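One contact in two related proteins. Structure 1 is thiol transferase from Phanerochaete chrysosporium, which is a Ure2p-type glutathione transferase that binds oxidised glutathione and probably catalyses glutathione-dependent thiol transfer reactions: PDB 4F0B (chain A, 1.45 Å), residues P72-E77 and S85-Y90. Structure 2 is glutathione S-transferase from Pseudomonas protegens: PDB 4IKH (chain B, 2.10 Å), residues P74-P79 and G93-Y98. Structure 2 is superposed on structure 1 by the backbone atoms of these residues (RMSD 0.58 Å); each is numbered along its deposited sequence.

Structure 1 (4F0B); sequences PAITHE and SAILLY.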
loop_
_atom_site.group_PDB
_atom_site.type_symbol
_atom_site.label_atom_id
_atom_site.label_comp_id
_atom_site.label_asym_id
_atom_site.label_seq_id
_atom_site.Cartn_x
_atom_site.Cartn_y
_atom_site.Cartn_z
ATOM N N PRO A 72 9.948 6.471 6.251
ATOM C CA PRO A 72 10.379 6.190 7.629
ATOM C C PRO A 72 10.558 4.717 7.892
ATOM O O PRO A 72 10.104 3.831 7.151
ATOM C CB PRO A 72 9.209 6.743 8.474
ATOM C CG PRO A 72 7.980 6.458 7.573
ATOM C CD PRO A 72 8.484 6.693 6.143
ATOM N N ALA A 73 11.254 4.464 8.990
ATOM C CA ALA A 73 11.323 3.135 9.569
ATOM C C ALA A 73 11.423 3.313 11.063
ATOM O O ALA A 73 11.858 4.356 11.559
ATOM C CB ALA A 73 12.535 2.336 9.037
ATOM N N ILE A 74 11.058 2.270 11.809
ATOM C CA ILE A 74 11.319 2.264 13.236
ATOM C C ILE A 74 12.025 1.017 13.679
ATOM O O ILE A 74 12.029 0.005 12.982
ATOM C CB ILE A 74 10.052 2.383 14.086
ATOM C CG1 ILE A 74 9.106 1.185 13.851
ATOM C CG2 ILE A 74 9.346 3.725 13.848
ATOM C CD1 ILE A 74 7.984 1.065 14.911
ATOM N N THR A 75 12.675 1.104 14.837
ATOM C CA THR A 75 12.970 -0.116 15.598
ATOM C C THR A 75 12.267 -0.038 16.917
ATOM O O THR A 75 12.141 1.028 17.504
ATOM C CB THR A 75 14.463 -0.358 15.789
ATOM O OG1 THR A 75 15.055 0.762 16.468
ATOM C CG2 THR A 75 15.131 -0.576 14.431
ATOM N N HIS A 76 11.791 -1.179 17.386
ATOM C CA HIS A 76 11.149 -1.261 18.684
ATOM C C HIS A 76 11.780 -2.399 19.413
ATOM O O HIS A 76 11.604 -3.566 19.050
ATOM C CB HIS A 76 9.655 -1.475 18.544
ATOM C CG HIS A 76 8.975 -1.764 19.843
ATOM N ND1 HIS A 76 8.010 -2.736 19.962
ATOM C CD2 HIS A 76 9.162 -1.254 21.090
ATOM C CE1 HIS A 76 7.627 -2.815 21.230
ATOM N NE2 HIS A 76 8.314 -1.932 21.931
ATOM N N GLU A 77 12.526 -2.022 20.447
ATOM C CA GLU A 77 13.375 -2.935 21.174
ATOM C C GLU A 77 14.152 -3.787 20.204
ATOM O O GLU A 77 14.241 -4.990 20.361
ATOM C CB GLU A 77 12.557 -3.768 22.168
ATOM C CG GLU A 77 11.943 -2.878 23.255
ATOM C CD GLU A 77 11.322 -3.647 24.413
ATOM O OE1 GLU A 77 11.570 -4.862 24.535
ATOM O OE2 GLU A 77 10.576 -3.032 25.200
ATOM N N SER A 85 2.498 2.766 6.509
ATOM C CA SER A 85 1.244 2.181 6.986
ATOM C C SER A 85 1.473 0.993 7.881
ATOM O O SER A 85 0.747 0.806 8.894
ATOM C CB SER A 85 0.384 1.788 5.796
ATOM O OG SER A 85 0.148 2.960 5.012
ATOM N N ALA A 86 2.527 0.200 7.590
ATOM C CA ALA A 86 2.861 -0.966 8.422
ATOM C C ALA A 86 3.367 -0.499 9.798
ATOM O O ALA A 86 3.101 -1.140 10.838
ATOM C CB ALA A 86 3.926 -1.856 7.729
ATOM N N ILE A 87 4.108 0.609 9.819
ATOM C CA ILE A 87 4.589 1.204 11.078
ATOM C C ILE A 87 3.396 1.672 11.936
ATOM O O ILE A 87 3.343 1.391 13.146
ATOM C CB ILE A 87 5.517 2.377 10.799
ATOM C CG1 ILE A 87 6.799 1.877 10.093
ATOM C CG2 ILE A 87 5.867 3.097 12.116
ATOM C CD1 ILE A 87 7.621 2.985 9.430
ATOM N N LEU A 88 2.428 2.333 11.276
ATOM C CA LEU A 88 1.239 2.779 12.015
ATOM C C LEU A 88 0.510 1.585 12.628
ATOM O O LEU A 88 0.102 1.614 13.791
ATOM C CB LEU A 88 0.307 3.564 11.076
ATOM C CG LEU A 88 0.893 4.870 10.542
ATOM C CD1 LEU A 88 -0.081 5.517 9.546
ATOM C CD2 LEU A 88 1.137 5.905 11.637
ATOM N N LEU A 89 0.316 0.540 11.833
ATOM C CA LEU A 89 -0.365 -0.668 12.330
ATOM C C LEU A 89 0.407 -1.334 13.483
ATOM O O LEU A 89 -0.192 -1.748 14.466
ATOM C CB LEU A 89 -0.579 -1.659 11.182
ATOM C CG LEU A 89 -1.678 -1.178 10.215
ATOM C CD1 LEU A 89 -1.498 -1.896 8.899
ATOM C CD2 LEU A 89 -3.027 -1.517 10.783
ATOM N N TYR A 90 1.726 -1.442 13.354
ATOM C CA TYR A 90 2.539 -2.034 14.413
ATOM C C TYR A 90 2.442 -1.251 15.719
ATOM O O TYR A 90 2.262 -1.815 16.793
ATOM C CB TYR A 90 4.008 -2.043 13.989
ATOM C CG TYR A 90 4.907 -2.668 15.030
ATOM C CD1 TYR A 90 5.119 -4.054 15.052
ATOM C CD2 TYR A 90 5.522 -1.893 16.023
ATOM C CE1 TYR A 90 5.930 -4.639 16.038
ATOM C CE2 TYR A 90 6.326 -2.470 17.003
ATOM C CZ TYR A 90 6.524 -3.844 17.013
ATOM O OH TYR A 90 7.339 -4.417 17.989
#
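His76 and Tyr90 cross at about a right angle, ring edge to hydroxyl, with the ring planes 67° apart: ND1 of His76 lies 2.7 Å from OH of Tyr90 in a nearly straight hydrogen bond (168°). Both side chains have CG anti to the backbone N (His76 chi1 172°), which directs them from strand 73-76 and helix 84-95 toward each other. The same hydroxyl bonds Lys110 of the second subunit. CD1 of Ile74 comes within 4.0 Å of CD2 of Tyr90, and Ile74 slides past Ile87, their CG2 atoms 3.9 Å apart. CD1 of Ile87 approaches CA of Ala73 at 3.7 Å. The helix packs on the sheet of the thioredoxin-like glutathione transferase domain, where Pro72, after a cis peptide bond, touches bound glutathione disulfide; its CG stands 4.0 Å from CD1 of Ile87.

What differs
The polar link between strand and helix is kept with another partner: the bond between ND1 of His76(A) and OH of Tyr90(A), 2.7 Å, is replaced by a carboxylate bond from OH of Tyr98(B) to OD2 of Asp78(B), 2.5 Å. The acceptor oxygen OD2 of Asp78(B) falls 0.6 Å from ND1 of His76(A) after superposition, so the shorter side chain delivers a polar atom to the same place. CE1 and NE2 of His76(A) have no counterpart in Asp78(B), and the aromatic ring gives way to a group that is probably charged. In the apolar packing, Ile74(A) and Ile87(A) keep their places, as do Ile76(B) and Ile95(B). Away from the interface, Leu77(B) carries a longer apolar branch than Thr75(A), whose hydroxyl is absent there, and Gly93(B) lacks CB and OG of Ser85(A). CG and CD1 of Leu89(A) are matched by CG1 and CD1 of Ile97(B), whereas CD2 of Leu89(A) and the beta-carbon branch CG2 of Ile97(B) each have no counterpart.

Structure 2 (4IKH); sequences PAILDP and GAILIY.
Asp78 and Tyr98 cross at about a right angle, carboxylate and ring planes 59° apart: OH of Tyr98 donates to OD2 of Asp78, a very short hydrogen bond (2.5 Å) at the tyrosine edge. Both side chains have CG anti to the backbone N (Asp78 chi1 -179°), which directs them from strand and helix toward each other. OD2 also forms a salt bridge to Lys102, while OD1 accepts from the backbone N of His80, so both carboxylate oxygens are held. CD1 of Ile76 comes within 3.9 Å of CD2 of Tyr98, and Ile76 slides past Ile95, their CG2 atoms 4.0 Å apart. CD1 of Ile95 approaches CA of Ala75 at 3.9 Å. Pro74, after the cis peptide bond characteristic of the thioredoxin fold, touches bound glutathione; its CG stands 4.4 Å from CD1 of Ile95.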
loop_
_atom_site.group_PDB
_atom_site.type_symbol
_atom_site.label_atom_id
_atom_site.label_comp_id
_atom_site.label_asym_id
_atom_site.label_seq_id
_atom_site.Cartn_x
_atom_site.Cartn_y
_atom_site.Cartn_z
ATOM N N PRO B 74 9.705 6.679 6.538
ATOM C CA PRO B 74 10.185 6.346 7.880
ATOM C C PRO B 74 10.518 4.875 8.039
ATOM O O PRO B 74 10.047 4.022 7.281
ATOM C CB PRO B 74 8.975 6.661 8.760
ATOM C CG PRO B 74 7.805 6.365 7.886
ATOM C CD PRO B 74 8.234 6.796 6.501
ATOM N N ALA B 75 11.333 4.601 9.050
ATOM C CA ALA B 75 11.588 3.250 9.506
ATOM C C ALA B 75 11.718 3.305 11.017
ATOM O O ALA B 75 12.182 4.312 11.568
ATOM C CB ALA B 75 12.875 2.697 8.870
ATOM N N ILE B 76 11.305 2.244 11.703
ATOM C CA ILE B 76 11.542 2.176 13.139
ATOM C C ILE B 76 12.332 0.940 13.528
ATOM O O ILE B 76 12.456 -0.027 12.759
ATOM C CB ILE B 76 10.238 2.202 13.981
ATOM C CG1 ILE B 76 9.442 0.901 13.800
ATOM C CG2 ILE B 76 9.403 3.441 13.662
ATOM C CD1 ILE B 76 8.207 0.821 14.697
ATOM N N LEU B 77 12.873 0.988 14.735
ATOM C CA LEU B 77 13.518 -0.155 15.347
ATOM C C LEU B 77 13.058 -0.171 16.791
ATOM O O LEU B 77 13.449 0.688 17.587
ATOM C CB LEU B 77 15.039 -0.030 15.249
ATOM C CG LEU B 77 15.876 -1.015 16.064
ATOM C CD1 LEU B 77 15.367 -2.431 15.893
ATOM C CD2 LEU B 77 17.332 -0.930 15.638
ATOM N N ASP B 78 12.196 -1.127 17.111
ATOM C CA ASP B 78 11.651 -1.256 18.451
ATOM C C ASP B 78 12.453 -2.306 19.215
ATOM O O ASP B 78 12.380 -3.495 18.896
ATOM C CB ASP B 78 10.173 -1.647 18.374
ATOM C CG ASP B 78 9.527 -1.786 19.740
ATOM O OD1 ASP B 78 10.122 -1.325 20.736
ATOM O OD2 ASP B 78 8.416 -2.350 19.818
ATOM N N PRO B 79 13.228 -1.867 20.224
ATOM C CA PRO B 79 14.090 -2.767 20.997
ATOM C C PRO B 79 13.247 -3.839 21.665
ATOM O O PRO B 79 13.672 -4.985 21.799
ATOM C CB PRO B 79 14.690 -1.847 22.069
ATOM C CG PRO B 79 14.545 -0.470 21.532
ATOM C CD PRO B 79 13.285 -0.482 20.725
ATOM N N GLY B 93 2.599 2.920 6.647
ATOM C CA GLY B 93 1.335 2.247 6.916
ATOM C C GLY B 93 1.479 1.018 7.786
ATOM O O GLY B 93 0.630 0.755 8.643
ATOM N N ALA B 94 2.551 0.255 7.557
ATOM C CA ALA B 94 2.821 -0.930 8.361
ATOM C C ALA B 94 3.164 -0.521 9.793
ATOM O O ALA B 94 2.699 -1.139 10.752
ATOM C CB ALA B 94 3.953 -1.770 7.739
ATOM N N ILE B 95 3.990 0.513 9.933
ATOM C CA ILE B 95 4.361 1.024 11.254
ATOM C C ILE B 95 3.130 1.541 12.016
ATOM O O ILE B 95 2.999 1.311 13.219
ATOM C CB ILE B 95 5.440 2.135 11.139
ATOM C CG1 ILE B 95 6.747 1.542 10.602
ATOM C CG2 ILE B 95 5.677 2.817 12.488
ATOM C CD1 ILE B 95 7.758 2.569 10.137
ATOM N N LEU B 96 2.227 2.229 11.312
ATOM C CA LEU B 96 0.980 2.710 11.920
ATOM C C LEU B 96 0.171 1.555 12.502
ATOM O O LEU B 96 -0.276 1.617 13.642
ATOM C CB LEU B 96 0.130 3.461 10.892
ATOM C CG LEU B 96 0.615 4.863 10.529
ATOM C CD1 LEU B 96 -0.326 5.554 9.552
ATOM C CD2 LEU B 96 0.774 5.693 11.794
ATOM N N ILE B 97 0.000 0.493 11.715
ATOM C CA ILE B 97 -0.766 -0.666 12.158
ATOM C C ILE B 97 -0.067 -1.341 13.330
ATOM O O ILE B 97 -0.708 -1.745 14.303
ATOM C CB ILE B 97 -0.948 -1.696 11.025
ATOM C CG1 ILE B 97 -1.927 -1.180 9.972
ATOM C CG2 ILE B 97 -1.461 -3.025 11.585
ATOM C CD1 ILE B 97 -2.113 -2.153 8.794
ATOM N N TYR B 98 1.254 -1.452 13.240
ATOM C CA TYR B 98 2.037 -2.042 14.316
ATOM C C TYR B 98 1.837 -1.278 15.613
ATOM O O TYR B 98 1.449 -1.858 16.626
ATOM C CB TYR B 98 3.528 -2.068 13.959
ATOM C CG TYR B 98 4.404 -2.463 15.125
ATOM C CD1 TYR B 98 4.341 -3.741 15.664
ATOM C CD2 TYR B 98 5.290 -1.555 15.691
ATOM C CE1 TYR B 98 5.140 -4.108 16.740
ATOM C CE2 TYR B 98 6.090 -1.909 16.769
ATOM C CZ TYR B 98 6.010 -3.186 17.285
ATOM O OH TYR B 98 6.804 -3.545 18.349
#